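Local atomic coordinates of UTP-glucose-1-phosphate uridylyltransferase 2 (Trypanosoma brucei, PDB entry 3GUE), a protein that probably catalyses the conversion of UTP and alpha-D-glucose 1-phosphate into UDP-glucose and diphosphate. Residues D221-T226 / Q395-C400; K167-N172 / Q341-Y346; I158-N163 / T196-S201. All blocks are in the same frame, centred on the assembly; numbering follows the deposited sequence.

Contact 1. Residues D221-T226 / Q395-C400; sequences DNLGAT and QRLVLC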
loop_
_atom_site.group_PDB
_atom_site.type_symbol
_atom_site.label_atom_id
_atom_site.label_comp_id
_atom_site.label_asym_id
_atom_site.label_seq_id
_atom_site.Cartn_x
_atom_site.Cartn_y
_atom_site.Cartn_z
ATOM N N ASP A 221 5.175 2.895 1.391
ATOM C CA ASP A 221 6.071 1.810 1.865
ATOM C C ASP A 221 6.949 1.169 0.763
ATOM O O ASP A 221 7.901 0.446 1.062
ATOM C CB ASP A 221 5.268 0.715 2.577
ATOM C CG ASP A 221 4.253 0.028 1.651
ATOM O OD1 ASP A 221 4.581 -1.025 1.074
ATOM O OD2 ASP A 221 3.147 0.557 1.476
ATOM N N ASN A 222 6.673 1.496 -0.498
ATOM C CA ASN A 222 7.374 0.889 -1.635
ATOM C C ASN A 222 8.437 1.810 -2.182
ATOM O O ASN A 222 8.154 2.693 -2.982
ATOM C CB ASN A 222 6.396 0.504 -2.764
ATOM C CG ASN A 222 7.110 -0.126 -3.966
ATOM O OD1 ASN A 222 8.263 -0.558 -3.863
ATOM N ND2 ASN A 222 6.424 -0.195 -5.102
ATOM N N LEU A 223 9.674 1.583 -1.760
ATOM C CA LEU A 223 10.778 2.466 -2.102
ATOM C C LEU A 223 11.433 1.980 -3.402
ATOM O O LEU A 223 12.488 2.463 -3.807
ATOM C CB LEU A 223 11.757 2.539 -0.915
ATOM C CG LEU A 223 11.185 3.172 0.378
ATOM C CD1 LEU A 223 12.148 3.030 1.523
ATOM C CD2 LEU A 223 10.866 4.644 0.143
ATOM N N GLY A 224 10.783 1.032 -4.070
ATOM C CA GLY A 224 11.255 0.579 -5.393
ATOM C C GLY A 224 10.598 1.304 -6.565
ATOM O O GLY A 224 11.096 1.250 -7.701
ATOM N N ALA A 225 9.457 1.940 -6.288
ATOM C CA ALA A 225 8.630 2.612 -7.297
ATOM C C ALA A 225 9.459 3.635 -8.081
ATOM O O ALA A 225 10.280 4.349 -7.507
ATOM C CB ALA A 225 7.397 3.268 -6.639
ATOM N N THR A 226 9.310 3.618 -9.398
ATOM C CA THR A 226 10.063 4.506 -10.273
ATOM C C THR A 226 9.144 5.120 -11.336
ATOM O O THR A 226 8.301 4.442 -11.936
ATOM C CB THR A 226 11.346 3.794 -10.907
ATOM O OG1 THR A 226 12.168 4.753 -11.568
ATOM C CG2 THR A 226 10.976 2.688 -11.924
ATOM N N GLN A 395 18.630 6.196 -5.260
ATOM C CA GLN A 395 18.036 6.167 -3.911
ATOM C C GLN A 395 16.823 5.251 -3.726
ATOM O O GLN A 395 16.020 5.445 -2.822
ATOM C CB GLN A 395 17.741 7.591 -3.411
ATOM C CG GLN A 395 18.977 8.523 -3.390
ATOM C CD GLN A 395 19.985 8.162 -2.326
ATOM O OE1 GLN A 395 19.909 7.099 -1.685
ATOM N NE2 GLN A 395 20.936 9.051 -2.115
ATOM N N ARG A 396 16.684 4.251 -4.588
ATOM C CA ARG A 396 15.599 3.292 -4.449
ATOM C C ARG A 396 16.104 2.152 -3.574
ATOM O O ARG A 396 17.311 2.016 -3.353
ATOM C CB ARG A 396 15.112 2.787 -5.817
ATOM C CG ARG A 396 14.355 3.834 -6.626
ATOM C CD ARG A 396 13.671 3.249 -7.864
ATOM N NE ARG A 396 14.637 2.624 -8.755
ATOM C CZ ARG A 396 14.646 1.333 -9.066
ATOM N NH1 ARG A 396 13.707 0.529 -8.576
ATOM N NH2 ARG A 396 15.585 0.851 -9.886
ATOM N N LEU A 397 15.183 1.384 -3.024
ATOM C CA LEU A 397 15.526 0.130 -2.354
ATOM C C LEU A 397 15.095 -1.020 -3.227
ATOM O O LEU A 397 13.957 -1.060 -3.706
ATOM C CB LEU A 397 14.893 0.049 -0.975
ATOM C CG LEU A 397 15.713 0.823 0.053
ATOM C CD1 LEU A 397 15.509 2.311 -0.049
ATOM C CD2 LEU A 397 15.374 0.373 1.424
ATOM N N VAL A 398 16.012 -1.953 -3.450
ATOM C CA VAL A 398 15.775 -3.050 -4.407
ATOM C C VAL A 398 16.363 -4.365 -3.870
ATOM O O VAL A 398 17.383 -4.373 -3.183
ATOM C CB VAL A 398 16.420 -2.754 -5.775
ATOM C CG1 VAL A 398 15.836 -1.438 -6.387
ATOM C CG2 VAL A 398 17.917 -2.666 -5.636
ATOM N N LEU A 399 15.697 -5.465 -4.203
ATOM C CA LEU A 399 16.125 -6.785 -3.784
ATOM C C LEU A 399 17.507 -7.034 -4.387
ATOM O O LEU A 399 17.780 -6.632 -5.523
ATOM C CB LEU A 399 15.118 -7.845 -4.282
ATOM C CG LEU A 399 15.339 -9.286 -3.826
ATOM C CD1 LEU A 399 15.048 -9.454 -2.355
ATOM C CD2 LEU A 399 14.447 -10.205 -4.649
ATOM N N CYS A 400 18.377 -7.643 -3.597
ATOM C CA CYS A 400 19.705 -8.042 -4.016
ATOM C C CYS A 400 19.689 -9.043 -5.175
ATOM O O CYS A 400 18.732 -9.831 -5.352
ATOM C CB CYS A 400 20.497 -8.608 -2.828
ATOM S SG CYS A 400 19.906 -10.211 -2.193
#

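Contact 2. Residues K167-N172 / Q341-Y346; sequences KIRQDN and QSTKVY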
loop_
_atom_site.group_PDB
_atom_site.type_symbol
_atom_site.label_atom_id
_atom_site.label_comp_id
_atom_site.label_asym_id
_atom_site.label_seq_id
_atom_site.Cartn_x
_atom_site.Cartn_y
_atom_site.Cartn_z
ATOM N N LYS A 167 -15.884 4.611 11.666
ATOM C CA LYS A 167 -16.024 3.169 11.850
ATOM C C LYS A 167 -17.462 2.995 12.310
ATOM O O LYS A 167 -17.983 3.853 13.030
ATOM C CB LYS A 167 -15.100 2.673 12.946
ATOM C CG LYS A 167 -13.622 2.825 12.618
ATOM C CD LYS A 167 -12.799 2.382 13.807
ATOM C CE LYS A 167 -11.331 2.722 13.594
ATOM N NZ LYS A 167 -10.477 2.185 14.698
ATOM N N ILE A 168 -18.129 1.940 11.859
ATOM C CA ILE A 168 -19.554 1.787 12.179
ATOM C C ILE A 168 -19.739 0.441 12.907
ATOM O O ILE A 168 -19.030 -0.497 12.605
ATOM C CB ILE A 168 -20.457 1.958 10.921
ATOM C CG1 ILE A 168 -20.124 0.933 9.822
ATOM C CG2 ILE A 168 -20.324 3.424 10.342
ATOM C CD1 ILE A 168 -21.313 0.654 8.882
ATOM N N ARG A 169 -20.649 0.371 13.875
ATOM C CA ARG A 169 -20.833 -0.856 14.670
ATOM C C ARG A 169 -21.314 -1.997 13.772
ATOM O O ARG A 169 -22.198 -1.806 12.922
ATOM C CB ARG A 169 -21.847 -0.631 15.798
ATOM C CG ARG A 169 -21.533 0.450 16.845
ATOM C CD ARG A 169 -22.686 0.517 17.901
ATOM N NE ARG A 169 -22.939 -0.778 18.570
ATOM C CZ ARG A 169 -22.648 -1.075 19.836
ATOM N NH1 ARG A 169 -22.105 -0.168 20.639
ATOM N NH2 ARG A 169 -22.941 -2.280 20.318
ATOM N N GLN A 170 -20.775 -3.192 13.978
ATOM C CA GLN A 170 -21.199 -4.351 13.178
ATOM C C GLN A 170 -22.672 -4.741 13.390
ATOM O O GLN A 170 -23.324 -5.281 12.473
ATOM C CB GLN A 170 -20.307 -5.552 13.458
ATOM C CG GLN A 170 -18.885 -5.489 12.797
ATOM C CD GLN A 170 -18.084 -6.692 13.096
ATOM O OE1 GLN A 170 -18.629 -7.686 13.571
ATOM N NE2 GLN A 170 -16.763 -6.643 12.823
ATOM N N ASP A 171 -23.193 -4.464 14.585
ATOM C CA ASP A 171 -24.602 -4.814 14.939
ATOM C C ASP A 171 -25.673 -3.870 14.400
ATOM O O ASP A 171 -26.614 -4.312 13.721
ATOM C CB ASP A 171 -24.785 -5.108 16.451
ATOM C CG ASP A 171 -24.435 -3.902 17.364
ATOM O OD1 ASP A 171 -24.149 -2.793 16.858
ATOM O OD2 ASP A 171 -24.467 -4.071 18.607
ATOM N N ASN A 172 -25.534 -2.572 14.647
ATOM C CA ASN A 172 -26.588 -1.628 14.235
ATOM C C ASN A 172 -26.174 -0.563 13.204
ATOM O O ASN A 172 -26.980 0.317 12.854
ATOM C CB ASN A 172 -27.319 -1.008 15.469
ATOM C CG ASN A 172 -26.449 -0.030 16.281
ATOM O OD1 ASN A 172 -25.462 0.531 15.798
ATOM N ND2 ASN A 172 -26.826 0.179 17.511
ATOM N N GLN A 341 -11.414 -6.937 22.742
ATOM C CA GLN A 341 -12.681 -6.994 23.444
ATOM C C GLN A 341 -13.455 -5.704 23.265
ATOM O O GLN A 341 -14.556 -5.579 23.790
ATOM C CB GLN A 341 -12.473 -7.275 24.922
ATOM C CG GLN A 341 -12.065 -8.712 25.207
ATOM C CD GLN A 341 -11.442 -8.887 26.567
ATOM O OE1 GLN A 341 -11.736 -8.138 27.500
ATOM N NE2 GLN A 341 -10.558 -9.883 26.689
ATOM N N SER A 342 -12.874 -4.747 22.543
ATOM C CA SER A 342 -13.579 -3.493 22.246
ATOM C C SER A 342 -14.578 -3.728 21.140
ATOM O O SER A 342 -14.448 -4.706 20.373
ATOM C CB SER A 342 -12.615 -2.339 21.909
ATOM O OG SER A 342 -11.790 -2.625 20.790
ATOM N N THR A 343 -15.573 -2.835 21.079
ATOM C CA THR A 343 -16.683 -2.897 20.126
ATOM C C THR A 343 -16.259 -3.296 18.710
ATOM O O THR A 343 -15.386 -2.654 18.111
ATOM C CB THR A 343 -17.483 -1.553 20.096
ATOM O OG1 THR A 343 -17.976 -1.255 21.416
ATOM C CG2 THR A 343 -18.689 -1.616 19.105
ATOM N N LYS A 344 -16.909 -4.337 18.185
ATOM C CA LYS A 344 -16.698 -4.821 16.822
ATOM C C LYS A 344 -17.320 -3.874 15.791
ATOM O O LYS A 344 -18.486 -3.494 15.919
ATOM C CB LYS A 344 -17.310 -6.214 16.648
ATOM C CG LYS A 344 -16.681 -7.337 17.455
ATOM C CD LYS A 344 -17.191 -8.664 16.894
ATOM C CE LYS A 344 -16.479 -9.840 17.513
ATOM N NZ LYS A 344 -17.311 -10.535 18.516
ATOM N N VAL A 345 -16.530 -3.514 14.781
ATOM C CA VAL A 345 -16.915 -2.513 13.789
ATOM C C VAL A 345 -16.615 -2.973 12.370
ATOM O O VAL A 345 -16.005 -4.025 12.146
ATOM C CB VAL A 345 -16.256 -1.095 14.034
ATOM C CG1 VAL A 345 -16.758 -0.486 15.365
ATOM C CG2 VAL A 345 -14.725 -1.152 13.996
ATOM N N TYR A 346 -17.044 -2.157 11.418
ATOM C CA TYR A 346 -16.761 -2.371 10.018
ATOM C C TYR A 346 -16.149 -1.080 9.475
ATOM O O TYR A 346 -16.696 0.003 9.681
ATOM C CB TYR A 346 -18.041 -2.687 9.234
ATOM C CG TYR A 346 -18.689 -4.051 9.430
ATOM C CD1 TYR A 346 -17.966 -5.235 9.268
ATOM C CD2 TYR A 346 -20.076 -4.150 9.674
ATOM C CE1 TYR A 346 -18.595 -6.503 9.404
ATOM C CE2 TYR A 346 -20.712 -5.397 9.805
ATOM C CZ TYR A 346 -19.972 -6.563 9.678
ATOM O OH TYR A 346 -20.599 -7.783 9.828
#

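Contact 3. Residues I158-N163 / T196-S201; sequences IELMQN and TVLYSS. With UPG (uridine-5'-diphosphate-glucose), chain C.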
loop_
_atom_site.group_PDB
_atom_site.type_symbol
_atom_site.label_atom_id
_atom_site.label_comp_id
_atom_site.label_asym_id
_atom_site.label_seq_id
_atom_site.Cartn_x
_atom_site.Cartn_y
_atom_site.Cartn_z
ATOM N N ILE A 158 2.422 20.320 -1.599
ATOM C CA ILE A 158 2.736 18.924 -1.325
ATOM C C ILE A 158 1.536 18.128 -0.794
ATOM O O ILE A 158 1.231 17.050 -1.301
ATOM C CB ILE A 158 3.948 18.809 -0.331
ATOM C CG1 ILE A 158 5.196 19.545 -0.874
ATOM C CG2 ILE A 158 4.220 17.373 0.080
ATOM C CD1 ILE A 158 6.127 18.691 -1.743
ATOM N N GLU A 159 0.831 18.665 0.201
ATOM C CA GLU A 159 -0.190 17.868 0.846
ATOM C C GLU A 159 -1.443 17.715 0.009
ATOM O O GLU A 159 -1.932 18.695 -0.572
ATOM C CB GLU A 159 -0.565 18.406 2.232
ATOM C CG GLU A 159 -1.382 17.384 3.027
ATOM C CD GLU A 159 -1.546 17.772 4.496
ATOM O OE1 GLU A 159 -2.051 18.861 4.769
ATOM O OE2 GLU A 159 -1.185 16.957 5.362
ATOM N N LEU A 160 -1.951 16.485 -0.011
ATOM C CA LEU A 160 -3.301 16.180 -0.488
ATOM C C LEU A 160 -3.995 15.509 0.682
ATOM O O LEU A 160 -3.713 14.353 1.001
ATOM C CB LEU A 160 -3.266 15.263 -1.726
ATOM C CG LEU A 160 -4.594 14.992 -2.455
ATOM C CD1 LEU A 160 -5.081 16.168 -3.325
ATOM C CD2 LEU A 160 -4.484 13.757 -3.270
ATOM N N MET A 161 -4.878 16.243 1.348
ATOM C CA MET A 161 -5.567 15.711 2.509
ATOM C C MET A 161 -6.774 14.902 2.055
ATOM O O MET A 161 -7.656 15.403 1.373
ATOM C CB MET A 161 -6.001 16.831 3.492
ATOM C CG MET A 161 -6.590 16.268 4.805
ATOM S SD MET A 161 -5.316 15.604 5.916
ATOM C CE MET A 161 -4.485 17.087 6.403
ATOM N N GLN A 162 -6.784 13.632 2.419
ATOM C CA GLN A 162 -7.893 12.791 2.076
ATOM C C GLN A 162 -9.004 12.957 3.118
ATOM O O GLN A 162 -8.901 13.755 4.058
ATOM C CB GLN A 162 -7.449 11.329 1.900
ATOM C CG GLN A 162 -7.073 10.572 3.181
ATOM C CD GLN A 162 -6.813 9.102 2.883
ATOM O OE1 GLN A 162 -5.709 8.600 3.086
ATOM N NE2 GLN A 162 -7.810 8.430 2.341
ATOM N N ASN A 163 -10.084 12.236 2.903
ATOM C CA ASN A 163 -11.228 12.252 3.775
ATOM C C ASN A 163 -11.051 11.283 4.939
ATOM O O ASN A 163 -10.052 10.559 5.026
ATOM C CB ASN A 163 -12.459 11.861 2.962
ATOM C CG ASN A 163 -12.658 12.751 1.741
ATOM O OD1 ASN A 163 -12.802 12.262 0.614
ATOM N ND2 ASN A 163 -12.671 14.057 1.962
ATOM N N THR A 196 -11.673 10.941 -5.808
ATOM C CA THR A 196 -12.607 11.952 -5.247
ATOM C C THR A 196 -11.909 13.106 -4.520
ATOM O O THR A 196 -12.294 14.264 -4.672
ATOM C CB THR A 196 -13.697 11.303 -4.356
ATOM O OG1 THR A 196 -14.671 12.287 -3.962
ATOM C CG2 THR A 196 -13.107 10.663 -3.130
ATOM N N VAL A 197 -10.846 12.799 -3.796
ATOM C CA VAL A 197 -10.048 13.838 -3.139
ATOM C C VAL A 197 -9.402 14.785 -4.155
ATOM O O VAL A 197 -9.489 16.022 -3.996
ATOM C CB VAL A 197 -9.000 13.226 -2.211
ATOM C CG1 VAL A 197 -8.014 14.292 -1.737
ATOM C CG2 VAL A 197 -9.705 12.524 -1.019
ATOM N N LEU A 198 -8.764 14.215 -5.179
ATOM C CA LEU A 198 -8.201 15.001 -6.290
ATOM C C LEU A 198 -9.263 15.894 -6.955
ATOM O O LEU A 198 -9.005 17.064 -7.257
ATOM C CB LEU A 198 -7.518 14.086 -7.332
ATOM C CG LEU A 198 -6.074 13.645 -7.077
ATOM C CD1 LEU A 198 -5.589 12.680 -8.208
ATOM C CD2 LEU A 198 -5.140 14.841 -6.896
ATOM N N TYR A 199 -10.447 15.324 -7.190
ATOM C CA TYR A 199 -11.554 16.004 -7.879
ATOM C C TYR A 199 -12.163 17.088 -7.002
ATOM O O TYR A 199 -12.235 18.241 -7.405
ATOM C CB TYR A 199 -12.657 14.999 -8.260
ATOM C CG TYR A 199 -13.769 15.569 -9.142
ATOM C CD1 TYR A 199 -13.484 16.118 -10.402
ATOM C CD2 TYR A 199 -15.108 15.549 -8.724
ATOM C CE1 TYR A 199 -14.481 16.618 -11.200
ATOM C CE2 TYR A 199 -16.117 16.053 -9.526
ATOM C CZ TYR A 199 -15.797 16.586 -10.753
ATOM O OH TYR A 199 -16.787 17.096 -11.550
ATOM N N SER A 200 -12.578 16.693 -5.799
ATOM C CA SER A 200 -13.286 17.622 -4.924
ATOM C C SER A 200 -12.402 18.687 -4.267
ATOM O O SER A 200 -12.912 19.750 -3.865
ATOM C CB SER A 200 -14.135 16.868 -3.901
ATOM O OG SER A 200 -15.344 16.439 -4.509
ATOM N N SER A 201 -11.093 18.442 -4.169
ATOM C CA SER A 201 -10.188 19.462 -3.581
ATOM C C SER A 201 -9.868 20.626 -4.516
ATOM O O SER A 201 -9.442 21.697 -4.064
ATOM C CB SER A 201 -8.860 18.846 -3.167
ATOM O OG SER A 201 -8.244 18.259 -4.301
HETATM N N1 UPG C . -3.211 4.508 2.387
HETATM C C2 UPG C . -3.750 5.800 2.224
HETATM N N3 UPG C . -5.073 5.985 2.584
HETATM C C4 UPG C . -5.867 4.979 3.081
HETATM C C5 UPG C . -5.346 3.687 3.226
HETATM C C6 UPG C . -4.022 3.438 2.879
HETATM O O2 UPG C . -3.115 6.783 1.812
HETATM O O4 UPG C . -7.033 5.266 3.384
HETATM C C1C UPG C . -1.784 4.250 2.008
HETATM C C2C UPG C . -0.853 3.501 2.965
HETATM O O2C UPG C . -0.326 4.387 3.963
HETATM C C3C UPG C . 0.239 3.073 1.987
HETATM C C4C UPG C . -0.560 2.717 0.743
HETATM O O4C UPG C . -1.833 3.411 0.841
HETATM O O3C UPG C . 1.057 4.201 1.682
HETATM C C5C UPG C . -0.862 1.185 0.668
HETATM O O5C UPG C . -1.738 0.730 1.664
HETATM P PA UPG C . -1.493 -0.683 2.404
HETATM O O1A UPG C . -0.052 -0.671 2.782
HETATM O O2A UPG C . -2.509 -0.945 3.431
HETATM O O3A UPG C . -1.662 -1.744 1.158
HETATM P PB UPG C . -3.027 -2.474 0.658
HETATM O O1B UPG C . -4.047 -1.435 0.436
HETATM O O2B UPG C . -3.349 -3.659 1.514
HETATM O O3B UPG C . -2.474 -3.104 -0.710
HETATM C "C1'" UPG C . -2.058 -2.195 -1.795
HETATM C "C2'" UPG C . -2.906 -2.480 -3.026
HETATM C "C3'" UPG C . -2.722 -3.950 -3.381
HETATM C "C4'" UPG C . -1.238 -4.206 -3.691
HETATM C "C5'" UPG C . -0.359 -3.800 -2.481
HETATM C "C6'" UPG C . 1.094 -3.746 -2.876
HETATM O "O2'" UPG C . -4.299 -2.220 -2.773
HETATM O "O3'" UPG C . -3.577 -4.277 -4.463
HETATM O "O4'" UPG C . -1.021 -5.572 -4.009
HETATM O "O5'" UPG C . -0.657 -2.462 -1.997
HETATM O "O6'" UPG C . 1.902 -3.750 -1.697
#

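Contact 1. Residues D221-T226 / Q395-C400
Leu223 and Leu397 run alongside each other in a common direction, so that their branches meet flank to flank, CD1 to CD1 at 3.8 Å. In both, CG stands anti to the carbonyl carbon. Branched apolar side chains suit this place because helix 107-122 packs against the pair, with Phe110 touching both. At the base of the pair the backbones join: Leu397 N donates to Leu223 O over 3.0 Å, approaching from well above the carbonyl plane.

Farther along the same side of the loop, Arg396 reaches Gly224, Ala225 and Thr226. Its chain leaves the backbone with CG anti to the carbonyl carbon and runs straight to CD, which comes 3.3 Å from Gly224 O; the bend at chi3 (-59°) then turns NE and the guanidinium edge-on to that oxygen. NH1 donates to Gly224 O at 2.8 Å, on a lone pair in the carbonyl plane, the N-H bending to 147°. An arginine is long enough to bring its charge here while NE keeps a salt bridge to Asp394, and CD packs 3.9 Å from Thr226 CB. Glycine suits position 224 because a CB there would be crowded by Asn222 OD1 and lie close to Leu397 O.

The loop is shaped from within by Asn222. With CG anti to the backbone N (chi1 180°), its OD1 accepts from Gly224 N at 3.0 Å, an Asx turn. The same oxygen also takes Ala373 N, and ND2 donates to Arg371 O, so the amide is tied at both ends.

Just ahead stands Asp221, which touches the bound UDP-glucose and forms a salt bridge with Lys376. The loop follows Asn219 and Gly220, which bind UDP-glucose at the end of strand 214-219 in this GT-A-clan domain, and the start of strand 397-399 and the residue before it meet that loop.

Contact 2. Residues K167-N172 / Q341-Y346
Gln170 lays its CG over the middle of the Tyr346 ring, 3.3 Å from the centroid and only 4° off the ring normal, a CH-pi contact made squarely on one face. The side chain is extended beyond CG, which carries the amide past the ring, and NE2 donates to Val345 O at 2.8 Å. That oxygen lies in the amide plane of Gln170, although the nitrogen stands above the plane of the carbonyl. Glutamine suits the position because its methylenes can pack on an aromatic face while its end reaches a backbone acceptor. The tie is doubled by the backbone, where Gln170 N meets Lys344 O at 3.0 Å in an almost straight bond (173°).

Next to it the two chains form an antiparallel ladder, the inner seam of a four-stranded sheet in the order 186-187, 165-169, 344-349, 329-334. Ile168 and Tyr346 are a hydrogen-bonded pair: Tyr346 N reaches Ile168 O at 2.8 Å, nearly along the C=O axis, and Ile168 N returns a longer bond of 3.2 Å to Tyr346 O. Arg169 and Val345 make the adjoining non-hydrogen-bonded pair, and their side chains diverge. The beta-branched Val345 sends CG2 to Lys167 CB, 4.0 Å away, where the aliphatic part of the lysine crosses it obliquely before NZ ends on Val335 O.

Farther out, Thr343 CG2 sits over the centre of one face of the Arg169 guanidinium. Asp171 fixes the tilt of that group: NE and NH2 grip OD1 and OD2 side-on, each in the guanidinium plane and each on a syn lone pair, a salt bridge closed at 2.9 Å between NH2 and OD2. Ile168 packs on Phe32 and His36 of helix 26-40, whereas Tyr346 rests on Arg330 and Pro332 of strand 329-334.

Contact 3. Residues I158-N163 / T196-S201
Strand 159-161, the outermost strand on its side of the central seven-stranded mixed sheet of this GT-A-type domain, is crossed by helix 194-201, and the strand runs on into the uracil site of the UDP-glucose pocket. The axes of strand 159-161 and of residues 196-201 of the helix pass 9.0 Å apart at 99°, almost perpendicular.

Val197 fills the crossing. Its CG1 lies 3.6 Å from Leu160 CG, the two side chains interlocking from opposing sides, while CG2 leans on the CA of Gln162. A short branched residue suits a helix lying so close to a strand backbone. Leu160, with CG anti to the backbone N (chi1 -172°), brings both methyls to Leu198 CD2, which it meets at about a right angle.

Beyond the strand, Gln162 turns its amide to the nucleotide. OE1 accepts from N3 of the uracil at 2.7 Å, and NE2 makes a weak bond to O4 at 3.4 Å, so one amide reads both a donor and an acceptor of the base. NE2 also donates to Asp193 OD2, a second-shell bond consistent with the amide being held with OE1 toward N3.

One turn on from Val197, Ser201 folds its hydroxyl back along the helix: OG donates to Val197 O at 2.6 Å, on a lone pair in the carbonyl plane, and that oxygen also accepts Ser201 N.

Contact 1 is the buried one, contact 3 is partly buried, and contact 2, also partly buried, lies farthest from the centre of the chain, on its side away from contact 1. Contacts 1 and 3 both involve the central mixed sheet, through the loop after strand 214-219 and edge strand 159-161, and each has a residue in the UDP-glucose pocket. Contact 2 instead joins two strands of a separate antiparallel sheet, although strand 165-169 follows strand 159-161. Chemistry follows place: contact 1 pairs two leucines and ties backbone carbonyls to a backbone N-H and an arginine, contact 2 relies on a ladder flanked by polar side chains, and contact 3 has no hydrogen bond between its segments.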